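Long-range contacts in glycoside hydrolase 15-related protein (Kribbella flavida, PDB 5Z3E), which hydrolyses the alpha-1,6-glucosidic linkage of isomaltose from its non-reducing end, giving beta-D-glucose and D-glucose in the intracellular breakdown of a cyclic tetrasaccharide: residues L74-F79 with L381-G386; A270-F275 with G324-A329. The protein carries 1 engineered substitution. All blocks are in the same frame, centred on the assembly; numbering follows the deposited sequence.

Contact 1. Residues L74-F79 with L381-G386; sequences LRDGSF and LLWSHG
Trp-383 reaches across to one side of helix 74-79, meeting Arg-75, Asp-76 and Phe-79 with different parts of its indole. Arg-75 lays the apolar part of its chain over the six-membered ring: its CG stands 4.0 Å from that ring's centroid, a CH-pi contact well suited to a side chain that is greasy up to its charged end. At the five-membered ring, Phe-79 lies alongside and points the same way. The planes are only 10° from parallel, but the rings are slid apart, with centroids 5.1 Å distant, so they barely overlap; Phe-79 CD2 comes within 3.3 Å of Trp-383 NE1. Away from Phe-79, the side chain of Asp-76 crosses the indole at about a right angle, its OD2 3.4 Å from Trp-383 CE3. CG of Trp-383 is anti to the backbone N (chi1 -172°), which carries the indole out to helix 74-79 from the first turn of its own helix.

That first turn also supplies a backbone N-H with no preceding helical carbonyl to bind. A water accepts from Trp-383 N at 2.8 Å and donates to Asp-76 OD2 at 2.7 Å, joining the helices without a direct bond. Gly-386 suits its place, because a beta carbon there would lie tight against Phe-79 O.

Arg-75 forms a salt bridge with Asp-151, and both Arg-75 NH1 and Asp-76 OD1 hydrogen-bond a glycerol that probably came from the crystallisation liquor. Glu-198, the probable proton donor, lies close to Arg-75, consistent with a place in the active-site pocket. The axes of the two short segments pass 8.5 Å apart at 32°, flanked by helices 151-167 and 317-329, while helix 32-52 packs against Leu-382 and His-385.

Contact 2. Residues A270-F275 with G324-A329; sequences ACVVPF and GWNLAA
Val-273, extended and followed by a cis peptide bond to Pro-274, turns both its N-H and its C=O to Asn-326 on helix 317-329, the two CA atoms being 5.8 Å apart. The carboxamide answers with one bond of each kind. Val-273 N donates to Asn-326 OD1 over 3.0 Å, bent to 147° at the hydrogen and arriving on a lone pair in the carbonyl plane. Asn-326 ND2 returns a straighter bond, 159°, to a lone pair of Val-273 O at 2.9 Å. This two-point pairing of a side-chain amide with the backbone of a single residue suits asparagine, which holds donor and acceptor side by side. ND2 also donates to Leu-322 O, one turn back in its own helix, so the amide is fixed against flipping. An alanine here is likely to leave the N-H and C=O of Val-273 without these partners and so let the loop drift from the helix.

In the (alpha/alpha)6 barrel of family 15, this loop, between strand 254-255 and helix 283-296, is pinned onto helix 317-329.

Beside the polar pair, Trp-325 offers a ring face to the loop. Val-273 has CG1 anti to its backbone nitrogen (chi1 176°), which sets that methyl 3.6 Å from the centroid of the five-membered ring in a CH-pi contact. A branched side chain fits because its other methyl, CG2, meets Ala-329 CB at 3.7 Å. Pro-274 crosses the far end of the indole at about a right angle, its CG 3.7 Å from Trp-325 CH2; the indole also touches Met-387 and Ile-390 of helix 382-394.

In the fold
The four segments follow one another as 74-79, 270-275, 324-329 and 381-386, so contact 1 joins regions near the two ends of the chain and both halves of contact 2 fall between them. The centres are 16 Å apart, yet the contacts meet: Phe-79 CZ packs 3.8 Å from Phe-275 CZ, and Phe-79 also touches Trp-325 and Pro-274. Trp-158 of helix 151-167 touches residues of both contacts, and helices 317-329 and 382-394 pack on each other. A shared aromatic cluster thus runs from contact 1, close to the probable catalytic residues, to contact 2, away from them, tying distant parts of the helical barrel together.

Contact 1. Residues L74-F79 with L381-G386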
# COMPACT_ATOMS: atom_id res chain seq x y z
N LEU A 74 -1.88 3.09 -7.75
CA LEU A 74 -1.56 4.04 -6.70
C LEU A 74 -1.07 3.36 -5.42
O LEU A 74 -0.24 3.94 -4.72
CB LEU A 74 -2.75 4.95 -6.39
CG LEU A 74 -3.22 5.80 -7.55
CD1 LEU A 74 -4.30 6.75 -7.07
CD2 LEU A 74 -2.11 6.55 -8.20
N ARG A 75 -1.55 2.16 -5.11
CA ARG A 75 -1.07 1.42 -3.93
C ARG A 75 0.41 1.11 -4.08
O ARG A 75 1.25 1.58 -3.31
CB ARG A 75 -1.92 0.17 -3.74
CG ARG A 75 -1.37 -0.83 -2.76
CD ARG A 75 -2.34 -1.96 -2.50
NE ARG A 75 -2.61 -2.72 -3.69
CZ ARG A 75 -3.76 -2.72 -4.38
NH1 ARG A 75 -3.81 -3.38 -5.51
NH2 ARG A 75 -4.81 -2.09 -3.92
N ASP A 76 0.75 0.34 -5.12
CA ASP A 76 2.15 -0.02 -5.32
C ASP A 76 2.99 1.23 -5.45
O ASP A 76 4.09 1.33 -4.91
CB ASP A 76 2.33 -0.84 -6.60
CG ASP A 76 1.62 -2.17 -6.61
OD1 ASP A 76 0.41 -2.17 -6.30
OD2 ASP A 76 2.27 -3.19 -6.94
N GLY A 77 2.50 2.19 -6.23
CA GLY A 77 3.29 3.37 -6.53
C GLY A 77 3.56 4.25 -5.33
O GLY A 77 4.64 4.81 -5.21
N SER A 78 2.59 4.36 -4.43
CA SER A 78 2.75 5.20 -3.26
C SER A 78 3.77 4.63 -2.27
O SER A 78 4.61 5.36 -1.75
CB SER A 78 1.41 5.40 -2.57
OG SER A 78 0.53 6.18 -3.35
N PHE A 79 3.72 3.31 -2.03
CA PHE A 79 4.75 2.71 -1.19
C PHE A 79 6.12 2.76 -1.87
O PHE A 79 7.13 2.98 -1.21
CB PHE A 79 4.39 1.28 -0.80
CG PHE A 79 3.39 1.19 0.32
CD1 PHE A 79 3.73 1.55 1.61
CD2 PHE A 79 2.14 0.65 0.11
CE1 PHE A 79 2.82 1.43 2.65
CE2 PHE A 79 1.26 0.46 1.15
CZ PHE A 79 1.60 0.90 2.42
N LEU A 381 9.00 -7.00 -8.59
CA LEU A 381 7.82 -6.23 -8.25
C LEU A 381 8.32 -4.93 -7.61
O LEU A 381 9.01 -4.97 -6.60
CB LEU A 381 6.94 -6.99 -7.25
CG LEU A 381 5.62 -6.28 -6.98
CD1 LEU A 381 4.66 -6.43 -8.14
CD2 LEU A 381 4.97 -6.75 -5.69
N LEU A 382 8.02 -3.78 -8.22
CA LEU A 382 8.58 -2.55 -7.67
C LEU A 382 8.20 -2.32 -6.22
O LEU A 382 9.02 -1.89 -5.42
CB LEU A 382 8.27 -1.33 -8.54
CG LEU A 382 9.26 -1.03 -9.67
CD1 LEU A 382 9.24 -2.09 -10.74
CD2 LEU A 382 9.02 0.33 -10.26
N TRP A 383 6.96 -2.66 -5.86
CA TRP A 383 6.49 -2.51 -4.49
C TRP A 383 7.35 -3.33 -3.52
O TRP A 383 7.64 -2.90 -2.41
CB TRP A 383 5.01 -2.87 -4.44
CG TRP A 383 4.29 -2.61 -3.14
CD1 TRP A 383 4.75 -1.97 -2.04
CD2 TRP A 383 2.95 -3.03 -2.84
NE1 TRP A 383 3.78 -1.98 -1.05
CE2 TRP A 383 2.66 -2.62 -1.52
CE3 TRP A 383 1.96 -3.73 -3.55
CZ2 TRP A 383 1.46 -2.92 -0.90
CZ3 TRP A 383 0.78 -4.04 -2.90
CH2 TRP A 383 0.55 -3.65 -1.59
N SER A 384 7.81 -4.51 -3.93
CA SER A 384 8.73 -5.28 -3.08
C SER A 384 9.98 -4.46 -2.75
O SER A 384 10.42 -4.42 -1.60
CB SER A 384 9.15 -6.58 -3.75
OG SER A 384 8.09 -7.49 -3.81
N HIS A 385 10.56 -3.86 -3.78
CA HIS A 385 11.72 -3.01 -3.60
C HIS A 385 11.44 -1.77 -2.78
O HIS A 385 12.26 -1.36 -1.95
CB HIS A 385 12.34 -2.67 -4.96
CG HIS A 385 13.00 -3.86 -5.61
ND1 HIS A 385 14.26 -4.28 -5.22
CD2 HIS A 385 12.57 -4.74 -6.54
CE1 HIS A 385 14.57 -5.35 -5.90
NE2 HIS A 385 13.57 -5.68 -6.72
N GLY A 386 10.28 -1.15 -3.01
CA GLY A 386 9.93 0.01 -2.20
C GLY A 386 9.82 -0.33 -0.73
O GLY A 386 10.30 0.43 0.12
O HOH W 1 4.85 -2.91 -7.71

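Contact 2. Residues A270-F275 with G324-A329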
# COMPACT_ATOMS: atom_id res chain seq x y z
N ALA A 270 -0.45 -2.64 8.41
CA ALA A 270 -0.43 -1.29 7.84
C ALA A 270 -1.37 -0.35 8.58
O ALA A 270 -1.18 0.87 8.56
CB ALA A 270 -0.78 -1.32 6.38
N CYS A 271 -2.42 -0.89 9.20
CA CYS A 271 -3.35 -0.10 9.99
C CYS A 271 -2.73 0.48 11.25
O CYS A 271 -3.31 1.39 11.86
CB CYS A 271 -4.52 -0.97 10.39
SG CYS A 271 -5.51 -1.53 9.01
N VAL A 272 -1.58 -0.06 11.66
CA VAL A 272 -0.81 0.47 12.78
C VAL A 272 0.19 1.45 12.19
O VAL A 272 -0.04 2.67 12.23
CB VAL A 272 -0.18 -0.68 13.61
CG1 VAL A 272 0.55 -0.10 14.80
CG2 VAL A 272 -1.23 -1.67 14.05
N VAL A 273 1.26 0.95 11.59
CA VAL A 273 2.20 1.77 10.84
C VAL A 273 2.11 1.37 9.37
O VAL A 273 2.26 0.19 9.04
CB VAL A 273 3.64 1.56 11.36
CG1 VAL A 273 4.64 2.32 10.55
CG2 VAL A 273 3.72 1.92 12.83
N PRO A 274 1.86 2.31 8.45
CA PRO A 274 1.91 3.77 8.64
C PRO A 274 0.56 4.43 8.86
O PRO A 274 0.54 5.64 9.07
CB PRO A 274 2.50 4.25 7.32
CG PRO A 274 1.91 3.30 6.31
CD PRO A 274 1.91 1.95 7.01
N PHE A 275 -0.56 3.71 8.81
CA PHE A 275 -1.84 4.41 8.69
C PHE A 275 -2.46 4.89 10.00
O PHE A 275 -3.38 5.71 9.96
CB PHE A 275 -2.80 3.61 7.86
CG PHE A 275 -2.26 3.37 6.40
CD1 PHE A 275 -1.62 4.40 5.69
CD2 PHE A 275 -2.40 2.18 5.83
CE1 PHE A 275 -1.13 4.20 4.40
CE2 PHE A 275 -1.95 1.96 4.49
CZ PHE A 275 -1.27 3.00 3.86
N GLY A 324 7.81 -6.37 9.39
CA GLY A 324 9.07 -5.93 9.95
C GLY A 324 9.07 -4.45 10.34
O GLY A 324 9.61 -4.08 11.38
N TRP A 325 8.48 -3.61 9.49
CA TRP A 325 8.38 -2.17 9.75
C TRP A 325 7.61 -1.95 11.05
O TRP A 325 7.99 -1.17 11.91
CB TRP A 325 7.68 -1.56 8.55
CG TRP A 325 7.47 -0.07 8.53
CD1 TRP A 325 7.93 0.90 9.39
CD2 TRP A 325 6.76 0.62 7.51
NE1 TRP A 325 7.52 2.13 8.95
CE2 TRP A 325 6.80 1.99 7.80
CE3 TRP A 325 6.07 0.19 6.37
CZ2 TRP A 325 6.19 2.95 6.97
CZ3 TRP A 325 5.47 1.13 5.57
CH2 TRP A 325 5.53 2.48 5.87
N ASN A 326 6.50 -2.68 11.19
CA ASN A 326 5.67 -2.60 12.37
C ASN A 326 6.40 -3.11 13.64
O ASN A 326 6.24 -2.51 14.71
CB ASN A 326 4.35 -3.30 12.14
CG ASN A 326 3.37 -2.33 11.53
OD1 ASN A 326 2.73 -1.59 12.28
ND2 ASN A 326 3.34 -2.23 10.21
N LEU A 327 7.19 -4.16 13.50
CA LEU A 327 7.98 -4.64 14.63
C LEU A 327 9.02 -3.60 15.03
O LEU A 327 9.19 -3.32 16.22
CB LEU A 327 8.62 -5.97 14.26
CG LEU A 327 7.63 -7.13 14.17
CD1 LEU A 327 8.27 -8.34 13.47
CD2 LEU A 327 7.10 -7.53 15.53
N ALA A 328 9.70 -3.00 14.05
CA ALA A 328 10.69 -1.98 14.35
C ALA A 328 10.05 -0.82 15.12
O ALA A 328 10.57 -0.34 16.12
CB ALA A 328 11.35 -1.47 13.09
N ALA A 329 8.87 -0.39 14.65
CA ALA A 329 8.19 0.74 15.26
C ALA A 329 7.76 0.45 16.68
O ALA A 329 7.59 1.38 17.49
CB ALA A 329 6.98 1.13 14.40